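Local structure of particle-associated glycoside hydrolase (Acinetobacter phage Fri1, 6C72) at residues Glu146-Gly158 and Val170-His182. The protein probably cleaves the capsular polysaccharide of Acinetobacter baumannii as a trimeric phage tailspike, opening the way for infection. Sequence-based numbering, arbitrary orientation.
Sequences EVRGTFDSFVSVG and VQTATYKHGTFWH. With ZN (zinc ion), chain O.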
loop_
_atom_site.group_PDB
_atom_site.type_symbol
_atom_site.label_atom_id
_atom_site.label_comp_id
_atom_site.label_asym_id
_atom_site.label_seq_id
_atom_site.Cartn_x
_atom_site.Cartn_y
_atom_site.Cartn_z
ATOM N N GLU A 146 -0.920 -27.494 10.252
ATOM C CA GLU A 146 -0.608 -27.332 8.840
ATOM C C GLU A 146 -0.274 -28.693 8.239
ATOM O O GLU A 146 0.506 -29.456 8.818
ATOM C CB GLU A 146 0.572 -26.371 8.650
ATOM C CG GLU A 146 1.127 -26.317 7.226
ATOM C CD GLU A 146 2.420 -25.519 7.129
ATOM O OE1 GLU A 146 2.821 -24.874 8.127
ATOM O OE2 GLU A 146 3.051 -25.542 6.052
ATOM N N VAL A 147 -0.850 -28.987 7.077
ATOM C CA VAL A 147 -0.537 -30.192 6.316
ATOM C C VAL A 147 0.520 -29.812 5.291
ATOM O O VAL A 147 0.346 -28.836 4.551
ATOM C CB VAL A 147 -1.789 -30.777 5.642
ATOM C CG1 VAL A 147 -1.420 -31.927 4.730
ATOM C CG2 VAL A 147 -2.796 -31.238 6.689
ATOM N N ARG A 148 1.641 -30.533 5.287
ATOM C CA ARG A 148 2.786 -30.180 4.461
ATOM C C ARG A 148 3.252 -31.393 3.664
ATOM O O ARG A 148 3.458 -32.469 4.228
ATOM C CB ARG A 148 3.933 -29.630 5.326
ATOM C CG ARG A 148 5.118 -29.113 4.519
ATOM C CD ARG A 148 6.181 -28.476 5.415
ATOM N NE ARG A 148 6.807 -29.452 6.300
ATOM C CZ ARG A 148 7.374 -29.159 7.468
ATOM N NH1 ARG A 148 7.391 -27.907 7.906
ATOM N NH2 ARG A 148 7.911 -30.125 8.206
ATOM N N GLY A 149 3.420 -31.215 2.354
ATOM C CA GLY A 149 3.937 -32.260 1.500
ATOM C C GLY A 149 5.449 -32.204 1.362
ATOM O O GLY A 149 6.146 -31.451 2.043
ATOM N N THR A 150 5.950 -33.019 0.434
ATOM C CA THR A 150 7.374 -33.186 0.175
ATOM C C THR A 150 7.631 -32.891 -1.295
ATOM O O THR A 150 7.063 -33.549 -2.169
ATOM C CB THR A 150 7.832 -34.613 0.513
ATOM O OG1 THR A 150 7.557 -34.914 1.892
ATOM C CG2 THR A 150 9.329 -34.804 0.232
ATOM N N PHE A 151 8.485 -31.909 -1.569
ATOM C CA PHE A 151 8.895 -31.664 -2.947
ATOM C C PHE A 151 9.604 -32.899 -3.512
ATOM O O PHE A 151 10.314 -33.620 -2.800
ATOM C CB PHE A 151 9.823 -30.442 -3.037
ATOM C CG PHE A 151 9.136 -29.120 -2.750
ATOM C CD1 PHE A 151 8.213 -28.595 -3.633
ATOM C CD2 PHE A 151 9.427 -28.407 -1.593
ATOM C CE1 PHE A 151 7.584 -27.389 -3.363
ATOM C CE2 PHE A 151 8.798 -27.212 -1.308
ATOM C CZ PHE A 151 7.878 -26.692 -2.195
ATOM N N ASP A 152 9.398 -33.145 -4.804
ATOM C CA ASP A 152 10.181 -34.168 -5.457
ATOM C C ASP A 152 11.628 -33.691 -5.561
ATOM O O ASP A 152 11.948 -32.526 -5.314
ATOM C CB ASP A 152 9.585 -34.523 -6.823
ATOM C CG ASP A 152 9.863 -35.984 -7.219
ATOM O OD1 ASP A 152 10.663 -36.656 -6.529
ATOM O OD2 ASP A 152 9.260 -36.481 -8.195
ATOM N N SER A 153 12.513 -34.620 -5.900
ATOM C CA SER A 153 13.930 -34.296 -5.941
ATOM C C SER A 153 14.219 -33.228 -6.994
ATOM O O SER A 153 13.589 -33.183 -8.052
ATOM C CB SER A 153 14.730 -35.556 -6.230
ATOM O OG SER A 153 14.410 -36.029 -7.520
ATOM N N PHE A 154 15.140 -32.329 -6.667
ATOM C CA PHE A 154 15.599 -31.298 -7.589
ATOM C C PHE A 154 17.078 -31.516 -7.869
ATOM O O PHE A 154 17.897 -31.496 -6.944
ATOM C CB PHE A 154 15.359 -29.899 -7.024
ATOM C CG PHE A 154 15.803 -28.804 -7.938
ATOM C CD1 PHE A 154 14.980 -28.365 -8.965
ATOM C CD2 PHE A 154 17.041 -28.202 -7.768
ATOM C CE1 PHE A 154 15.383 -27.357 -9.824
ATOM C CE2 PHE A 154 17.455 -27.192 -8.611
ATOM C CZ PHE A 154 16.627 -26.768 -9.649
ATOM N N VAL A 155 17.416 -31.727 -9.137
ATOM C CA VAL A 155 18.795 -31.893 -9.580
ATOM C C VAL A 155 19.049 -30.866 -10.682
ATOM O O VAL A 155 18.474 -30.960 -11.772
ATOM C CB VAL A 155 19.077 -33.323 -10.076
ATOM C CG1 VAL A 155 20.516 -33.450 -10.616
ATOM C CG2 VAL A 155 18.824 -34.334 -8.960
ATOM N N SER A 156 19.930 -29.911 -10.415
ATOM C CA SER A 156 20.183 -28.854 -11.381
ATOM C C SER A 156 20.944 -29.381 -12.606
ATOM O O SER A 156 21.567 -30.450 -12.581
ATOM C CB SER A 156 20.965 -27.727 -10.717
ATOM O OG SER A 156 22.249 -28.177 -10.331
ATOM N N VAL A 157 20.882 -28.609 -13.690
ATOM C CA VAL A 157 21.586 -28.902 -14.936
ATOM C C VAL A 157 22.542 -27.751 -15.228
ATOM O O VAL A 157 22.211 -26.589 -14.967
ATOM C CB VAL A 157 20.604 -29.067 -16.118
ATOM C CG1 VAL A 157 21.365 -29.234 -17.435
ATOM C CG2 VAL A 157 19.625 -30.207 -15.888
ATOM N N GLY A 158 23.717 -28.068 -15.762
ATOM C CA GLY A 158 24.629 -27.074 -16.301
ATOM C C GLY A 158 25.750 -26.692 -15.350
ATOM O O GLY A 158 25.637 -26.802 -14.125
ATOM N N VAL A 170 20.611 -21.997 -19.058
ATOM C CA VAL A 170 21.472 -23.158 -18.886
ATOM C C VAL A 170 20.918 -24.105 -17.828
ATOM O O VAL A 170 20.843 -25.315 -18.042
ATOM C CB VAL A 170 22.918 -22.737 -18.546
ATOM C CG1 VAL A 170 23.762 -23.982 -18.295
ATOM C CG2 VAL A 170 23.505 -21.895 -19.678
ATOM N N GLN A 171 20.522 -23.571 -16.677
ATOM C CA GLN A 171 19.926 -24.403 -15.638
ATOM C C GLN A 171 18.454 -24.589 -15.987
ATOM O O GLN A 171 17.632 -23.703 -15.774
ATOM C CB GLN A 171 20.133 -23.784 -14.265
ATOM C CG GLN A 171 20.079 -24.805 -13.146
ATOM C CD GLN A 171 18.758 -25.544 -13.134
ATOM O OE1 GLN A 171 18.674 -26.693 -13.568
ATOM N NE2 GLN A 171 17.701 -24.864 -12.680
ATOM N N THR A 172 18.123 -25.739 -16.553
ATOM C CA THR A 172 16.797 -25.969 -17.097
ATOM C C THR A 172 15.876 -26.715 -16.151
ATOM O O THR A 172 14.686 -26.833 -16.451
ATOM C CB THR A 172 16.885 -26.738 -18.427
ATOM O OG1 THR A 172 17.655 -27.939 -18.250
ATOM C CG2 THR A 172 17.521 -25.864 -19.515
ATOM N N ALA A 173 16.383 -27.224 -15.032
ATOM C CA ALA A 173 15.543 -27.983 -14.115
ATOM C C ALA A 173 14.667 -27.052 -13.278
ATOM O O ALA A 173 15.112 -25.993 -12.834
ATOM C CB ALA A 173 16.400 -28.858 -13.201
ATOM N N THR A 174 13.405 -27.444 -13.083
ATOM C CA THR A 174 12.473 -26.689 -12.252
ATOM C C THR A 174 11.885 -27.606 -11.190
ATOM O O THR A 174 11.789 -28.821 -11.389
ATOM C CB THR A 174 11.335 -26.063 -13.064
ATOM O OG1 THR A 174 10.632 -27.092 -13.768
ATOM C CG2 THR A 174 11.878 -25.046 -14.057
ATOM N N TYR A 175 11.480 -27.012 -10.066
ATOM C CA TYR A 175 10.984 -27.808 -8.949
ATOM C C TYR A 175 9.706 -28.547 -9.331
ATOM O O TYR A 175 8.930 -28.106 -10.181
ATOM C CB TYR A 175 10.717 -26.932 -7.717
ATOM C CG TYR A 175 9.360 -26.246 -7.699
ATOM C CD1 TYR A 175 9.158 -25.051 -8.361
ATOM C CD2 TYR A 175 8.281 -26.806 -7.017
ATOM C CE1 TYR A 175 7.926 -24.418 -8.344
ATOM C CE2 TYR A 175 7.029 -26.179 -6.985
ATOM C CZ TYR A 175 6.859 -24.981 -7.647
ATOM O OH TYR A 175 5.629 -24.339 -7.632
ATOM N N LYS A 176 9.481 -29.678 -8.687
ATOM C CA LYS A 176 8.309 -30.488 -8.960
ATOM C C LYS A 176 7.729 -30.949 -7.635
ATOM O O LYS A 176 8.468 -31.279 -6.703
ATOM C CB LYS A 176 8.655 -31.692 -9.867
ATOM C CG LYS A 176 7.447 -32.522 -10.255
ATOM C CD LYS A 176 7.706 -33.453 -11.444
ATOM C CE LYS A 176 8.418 -34.731 -11.041
ATOM N NZ LYS A 176 9.085 -35.353 -12.231
ATOM N N HIS A 177 6.405 -30.939 -7.539
ATOM C CA HIS A 177 5.766 -31.470 -6.346
ATOM C C HIS A 177 5.962 -32.979 -6.269
ATOM O O HIS A 177 5.979 -33.675 -7.291
ATOM C CB HIS A 177 4.284 -31.103 -6.328
ATOM C CG HIS A 177 4.038 -29.658 -6.025
ATOM N ND1 HIS A 177 4.315 -29.103 -4.796
ATOM C CD2 HIS A 177 3.575 -28.650 -6.800
ATOM C CE1 HIS A 177 4.028 -27.816 -4.823
ATOM N NE2 HIS A 177 3.575 -27.515 -6.026
ATOM N N GLY A 178 6.167 -33.476 -5.054
ATOM C CA GLY A 178 6.286 -34.905 -4.840
ATOM C C GLY A 178 5.058 -35.492 -4.167
ATOM O O GLY A 178 4.825 -36.697 -4.228
ATOM N N THR A 179 4.267 -34.652 -3.511
ATOM C CA THR A 179 3.055 -35.081 -2.838
ATOM C C THR A 179 1.861 -34.685 -3.700
ATOM O O THR A 179 1.715 -33.510 -4.056
ATOM C CB THR A 179 2.960 -34.451 -1.450
ATOM O OG1 THR A 179 4.116 -34.803 -0.688
ATOM C CG2 THR A 179 1.702 -34.937 -0.713
ATOM N N PHE A 180 1.018 -35.662 -4.041
ATOM C CA PHE A 180 -0.195 -35.421 -4.819
ATOM C C PHE A 180 -1.398 -35.834 -3.977
ATOM O O PHE A 180 -1.664 -37.032 -3.799
ATOM C CB PHE A 180 -0.167 -36.179 -6.145
ATOM C CG PHE A 180 0.974 -35.789 -7.032
ATOM C CD1 PHE A 180 0.866 -34.692 -7.877
ATOM C CD2 PHE A 180 2.158 -36.529 -7.039
ATOM C CE1 PHE A 180 1.925 -34.330 -8.693
ATOM C CE2 PHE A 180 3.216 -36.172 -7.851
ATOM C CZ PHE A 180 3.104 -35.085 -8.681
ATOM N N TRP A 181 -2.161 -34.844 -3.525
ATOM C CA TRP A 181 -3.189 -35.046 -2.510
ATOM C C TRP A 181 -4.561 -35.064 -3.182
ATOM O O TRP A 181 -5.002 -34.052 -3.742
ATOM C CB TRP A 181 -3.079 -33.948 -1.459
ATOM C CG TRP A 181 -3.882 -34.159 -0.228
ATOM C CD1 TRP A 181 -4.572 -35.270 0.121
ATOM C CD2 TRP A 181 -4.095 -33.205 0.818
ATOM N NE1 TRP A 181 -5.199 -35.078 1.320
ATOM C CE2 TRP A 181 -4.918 -33.818 1.776
ATOM C CE3 TRP A 181 -3.672 -31.885 1.033
ATOM C CZ2 TRP A 181 -5.337 -33.158 2.937
ATOM C CZ3 TRP A 181 -4.086 -31.231 2.187
ATOM C CH2 TRP A 181 -4.910 -31.869 3.124
ATOM N N HIS A 182 -5.218 -36.221 -3.149
ATOM C CA HIS A 182 -6.553 -36.410 -3.694
ATOM C C HIS A 182 -7.541 -36.579 -2.556
ATOM O O HIS A 182 -7.164 -36.811 -1.407
ATOM C CB HIS A 182 -6.660 -37.652 -4.587
ATOM C CG HIS A 182 -5.585 -37.799 -5.617
ATOM N ND1 HIS A 182 -5.855 -37.812 -6.969
ATOM C CD2 HIS A 182 -4.254 -38.021 -5.498
ATOM C CE1 HIS A 182 -4.734 -38.011 -7.638
ATOM N NE2 HIS A 182 -3.748 -38.131 -6.769
HETATM ZN ZN ZN O . 10.721 -38.605 -7.823
HETATM O O HOH W 1 5.160 -31.599 -3.098
HETATM O O HOH W 2 6.843 -36.090 -8.538
HETATM O O HOH W 3 11.636 -30.712 -7.069
HETATM O O HOH W 4 12.441 -31.210 -10.240
#
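Gln171 reaches across to Val157, whose backbone N hydrogen-bonds Gln171 OE1 at 2.9 Å. Ala173 N meets the same oxygen from the opposite face. Gln171 NE2 points almost straight at Ala173 O (2.8 Å, 175°), on a lone pair, so three bonds fix the amide's rotation. Ala173 O lies at the edge of the Phe154 ring, 3.3 Å from Phe154 CE1.

Farther along, Asp152 N donates to Lys176 O. The Asp152 carboxylate holds a zinc ion through OD1 at 2.3 Å and OD2 at 2.6 Å, and OD1 accepts from Ser153 N. The Phe151, Tyr175 and His177 rings cluster here, Phe151 CE1 standing 3.8 Å from Tyr175 CD2.

At the base, Thr179 OG1 sits beside its own backbone N (chi1 -58°), accepts from Thr150 N at 2.8 Å and hydrogen-bonds to Pro131 O. Val147 CG1 lies off-centre over the Trp181 six-membered ring.

The segments run nearly antiparallel as legs of an excursion from the parallel beta-helix. Lys142 of the second subunit hydrogen-bonds Ser156 OG, and Glu194 of that subunit takes Val170 N and Gln171 N; helix 160-165 lies between the legs in sequence, and strands 145-148 and 179-182 pair in parallel with 200-202 and 204-207, respectively.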